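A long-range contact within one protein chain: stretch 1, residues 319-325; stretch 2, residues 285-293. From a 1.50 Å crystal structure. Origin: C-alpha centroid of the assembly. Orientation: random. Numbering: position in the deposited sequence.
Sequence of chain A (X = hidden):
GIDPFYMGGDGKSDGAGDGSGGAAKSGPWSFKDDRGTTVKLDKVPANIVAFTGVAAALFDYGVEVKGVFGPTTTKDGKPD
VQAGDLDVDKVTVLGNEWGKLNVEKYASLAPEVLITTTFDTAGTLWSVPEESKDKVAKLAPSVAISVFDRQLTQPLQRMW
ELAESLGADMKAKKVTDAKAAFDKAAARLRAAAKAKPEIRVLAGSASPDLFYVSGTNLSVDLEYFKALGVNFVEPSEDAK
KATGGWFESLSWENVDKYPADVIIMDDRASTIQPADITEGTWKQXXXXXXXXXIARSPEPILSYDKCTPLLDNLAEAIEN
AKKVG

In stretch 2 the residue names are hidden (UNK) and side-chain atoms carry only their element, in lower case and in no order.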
# COMPACT_ATOMS: atom_id res chain seq x y z
N GLU A 319 -7.42 20.80 1.96
CA GLU A 319 -7.33 22.16 2.56
C GLU A 319 -7.24 23.25 1.50
O GLU A 319 -7.86 24.30 1.65
CB GLU A 319 -6.08 22.24 3.50
CG GLU A 319 -6.24 21.43 4.77
CD GLU A 319 -4.94 21.03 5.41
OE1 GLU A 319 -3.83 21.44 4.87
OE2 GLU A 319 -4.96 20.29 6.43
N ASN A 320 -6.50 22.94 0.44
CA ASN A 320 -6.21 23.98 -0.58
C ASN A 320 -7.04 23.86 -1.83
O ASN A 320 -7.01 24.80 -2.65
CB ASN A 320 -4.75 23.90 -0.83
CG ASN A 320 -3.99 24.28 0.45
OD1 ASN A 320 -3.44 23.43 1.20
ND2 ASN A 320 -4.02 25.60 0.76
N ALA A 321 -7.87 22.81 -1.93
CA ALA A 321 -8.58 22.58 -3.19
C ALA A 321 -9.69 23.61 -3.42
O ALA A 321 -10.41 24.02 -2.50
CB ALA A 321 -9.21 21.19 -3.11
N LYS A 322 -9.90 23.95 -4.69
CA LYS A 322 -11.06 24.64 -5.17
C LYS A 322 -12.05 23.64 -5.70
O LYS A 322 -11.63 22.64 -6.25
CB LYS A 322 -10.62 25.58 -6.31
CG LYS A 322 -9.79 26.76 -5.84
CD LYS A 322 -9.06 27.41 -7.07
CE LYS A 322 -7.70 28.00 -6.67
NZ LYS A 322 -7.87 29.01 -5.56
N LYS A 323 -13.37 23.89 -5.55
CA LYS A 323 -14.34 23.01 -6.12
C LYS A 323 -14.35 23.35 -7.61
O LYS A 323 -14.64 24.50 -8.03
CB LYS A 323 -15.74 23.12 -5.45
CG LYS A 323 -16.79 22.20 -6.06
CD LYS A 323 -18.13 22.35 -5.34
CE LYS A 323 -19.09 21.27 -5.80
NZ LYS A 323 -20.53 21.61 -5.53
N VAL A 324 -14.02 22.37 -8.44
CA VAL A 324 -13.87 22.62 -9.90
C VAL A 324 -14.58 21.63 -10.82
O VAL A 324 -14.76 21.91 -12.01
CB VAL A 324 -12.37 22.70 -10.32
CG1 VAL A 324 -11.71 23.92 -9.65
CG2 VAL A 324 -11.61 21.38 -9.98
N GLY A 325 -14.90 20.43 -10.30
CA GLY A 325 -15.40 19.34 -11.12
C GLY A 325 -16.78 19.57 -11.69
O GLY A 325 -17.60 20.26 -11.10
OXT GLY A 325 -17.01 19.01 -12.77
N UNK A 285 -9.33 17.40 -17.60
CA UNK A 285 -10.07 17.28 -16.34
C UNK A 285 -9.92 18.54 -15.48
O UNK A 285 -8.82 19.06 -15.32
c UNK A 285 -9.48 13.56 -15.24
c UNK A 285 -9.60 16.05 -15.56
c UNK A 285 -11.59 14.62 -16.08
c UNK A 285 -10.07 14.69 -16.08
N UNK A 286 -11.04 19.02 -14.94
CA UNK A 286 -11.02 20.22 -14.10
C UNK A 286 -9.95 20.13 -13.01
O UNK A 286 -9.24 21.11 -12.76
c UNK A 286 -12.41 20.23 -13.48
c UNK A 286 -13.27 19.52 -14.47
c UNK A 286 -12.39 18.46 -15.08
N UNK A 287 -9.86 18.97 -12.38
CA UNK A 287 -8.89 18.74 -11.32
C UNK A 287 -7.47 18.78 -11.86
O UNK A 287 -6.57 19.35 -11.23
c UNK A 287 -9.16 17.41 -10.63
N UNK A 288 -7.25 18.17 -13.02
CA UNK A 288 -5.89 18.17 -13.62
C UNK A 288 -5.47 19.60 -14.05
O UNK A 288 -4.36 20.04 -13.70
c UNK A 288 -6.19 15.84 -14.34
c UNK A 288 -4.54 17.25 -15.51
c UNK A 288 -5.88 17.24 -14.83
N UNK A 289 -6.40 20.33 -14.63
CA UNK A 289 -6.12 21.71 -15.05
C UNK A 289 -5.86 22.56 -13.85
O UNK A 289 -5.04 23.49 -13.94
n UNK A 289 -10.49 22.76 -18.92
c UNK A 289 -8.78 21.79 -17.74
c UNK A 289 -7.29 22.25 -15.85
c UNK A 289 -9.06 22.99 -18.54
c UNK A 289 -7.33 21.69 -17.29
N UNK A 290 -6.56 22.29 -12.73
CA UNK A 290 -6.33 23.08 -11.48
C UNK A 290 -5.09 22.65 -10.71
O UNK A 290 -4.77 23.24 -9.68
c UNK A 290 -7.60 23.10 -10.53
N UNK A 291 -4.40 21.63 -11.16
CA UNK A 291 -3.24 21.17 -10.40
C UNK A 291 -3.58 20.43 -9.12
O UNK A 291 -2.80 20.48 -8.18
N UNK A 292 -4.79 19.85 -9.00
CA UNK A 292 -5.31 19.21 -7.80
C UNK A 292 -5.23 17.68 -7.89
O UNK A 292 -6.18 16.98 -7.67
c UNK A 292 -7.95 21.88 -6.92
n UNK A 292 -7.83 23.15 -6.60
c UNK A 292 -6.64 21.16 -7.13
c UNK A 292 -6.73 19.71 -7.50
o UNK A 292 -9.04 21.33 -7.02
N UNK A 293 -4.09 17.18 -8.29
CA UNK A 293 -3.80 15.73 -8.43
C UNK A 293 -2.62 15.48 -7.52
O UNK A 293 -1.56 16.15 -7.57
c UNK A 293 -4.66 15.76 -10.86
c UNK A 293 -3.16 13.89 -10.04
c UNK A 293 -3.46 15.39 -9.88

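Position 285 carries four side-chain carbons, forked at the second. None of them reaches stretch 1. A four-carbon chain with the fork one carbon beyond CB is leucine, Leu-285. It sits at the N-cap position, right before a short helix, and its O accepts a backbone hydrogen bond from the N of position 289 at 2.8 Å.

Position 286 has three side-chain carbons that close a ring onto its own backbone N. Its CB points toward stretch 1 and lies 3.2 Å from Val-324 O and 3.8 Å from Val-324 CG2. The same CB is 3.9 Å from Gly-325 CA. The ring can only be proline, Pro-286. Proline suits the first turn of a helix, where its N has no bonding duty.

Position 287 shows a single side-chain carbon, CB, which points sideways. The backbone N lies 3.8 Å from Val-324 CG2. One carbon makes it alanine, Ala-287. The residue is buried.

Position 288 has three carbons, one carrying the other two. They do not reach stretch 1 and take no part in the contact. The branch at CB makes it valine, Val-288.

Position 289 has four carbons in a row ending in nitrogen. The side chain does not reach stretch 1. This is lysine, Lys-289, and it is exposed.

Position 290 again has one carbon. This CB points toward stretch 1 and meets Val-324 CG1 at 4.3 Å, a loose apolar contact. The residue is alanine, Ala-290. Its N bonds to Pro-286 O at 2.9 Å.

Position 291 has no side-chain atoms and is glycine, Gly-291. Its phi is positive, 73°. At these backbone angles a CB would be jammed against the carbonyl O of Ala-290. The chain leaves the helix here in a Schellman motif: Gly-291 N bonds to Val-288 O at 3.0 Å, and the N of position 292 bonds to Ala-287 O at 2.9 Å.

Position 292 has three carbons, the third carrying one oxygen and one nitrogen. The side chain meets the backbone of Ala-321 and Lys-322. As modelled, the amide nitrogen lies 2.9 Å from Lys-322 N and the amide oxygen lies 3.0 Å from Lys-322 O. The length and the amide end give glutamine, Gln-292. Its chain is extended beyond CB, with chi1 m and chi2 t. The amide is probably turned over; turned back, both pairs may be hydrogen bonds.

Position 293 has three carbons branched at CB, and they do not reach stretch 1. It is valine, Val-293, in a strand.

The contact has two parts. Gln-292 reaches the backbone of Lys-322, just past the end of the stretch 1 helix. Val-324 points toward stretch 2 and packs against Pro-286 and Ala-290, while Lys-323 points away. The patch is small, burying 282 Å² over both sides.

Stretch 2 285-293: LPAVKAGQV
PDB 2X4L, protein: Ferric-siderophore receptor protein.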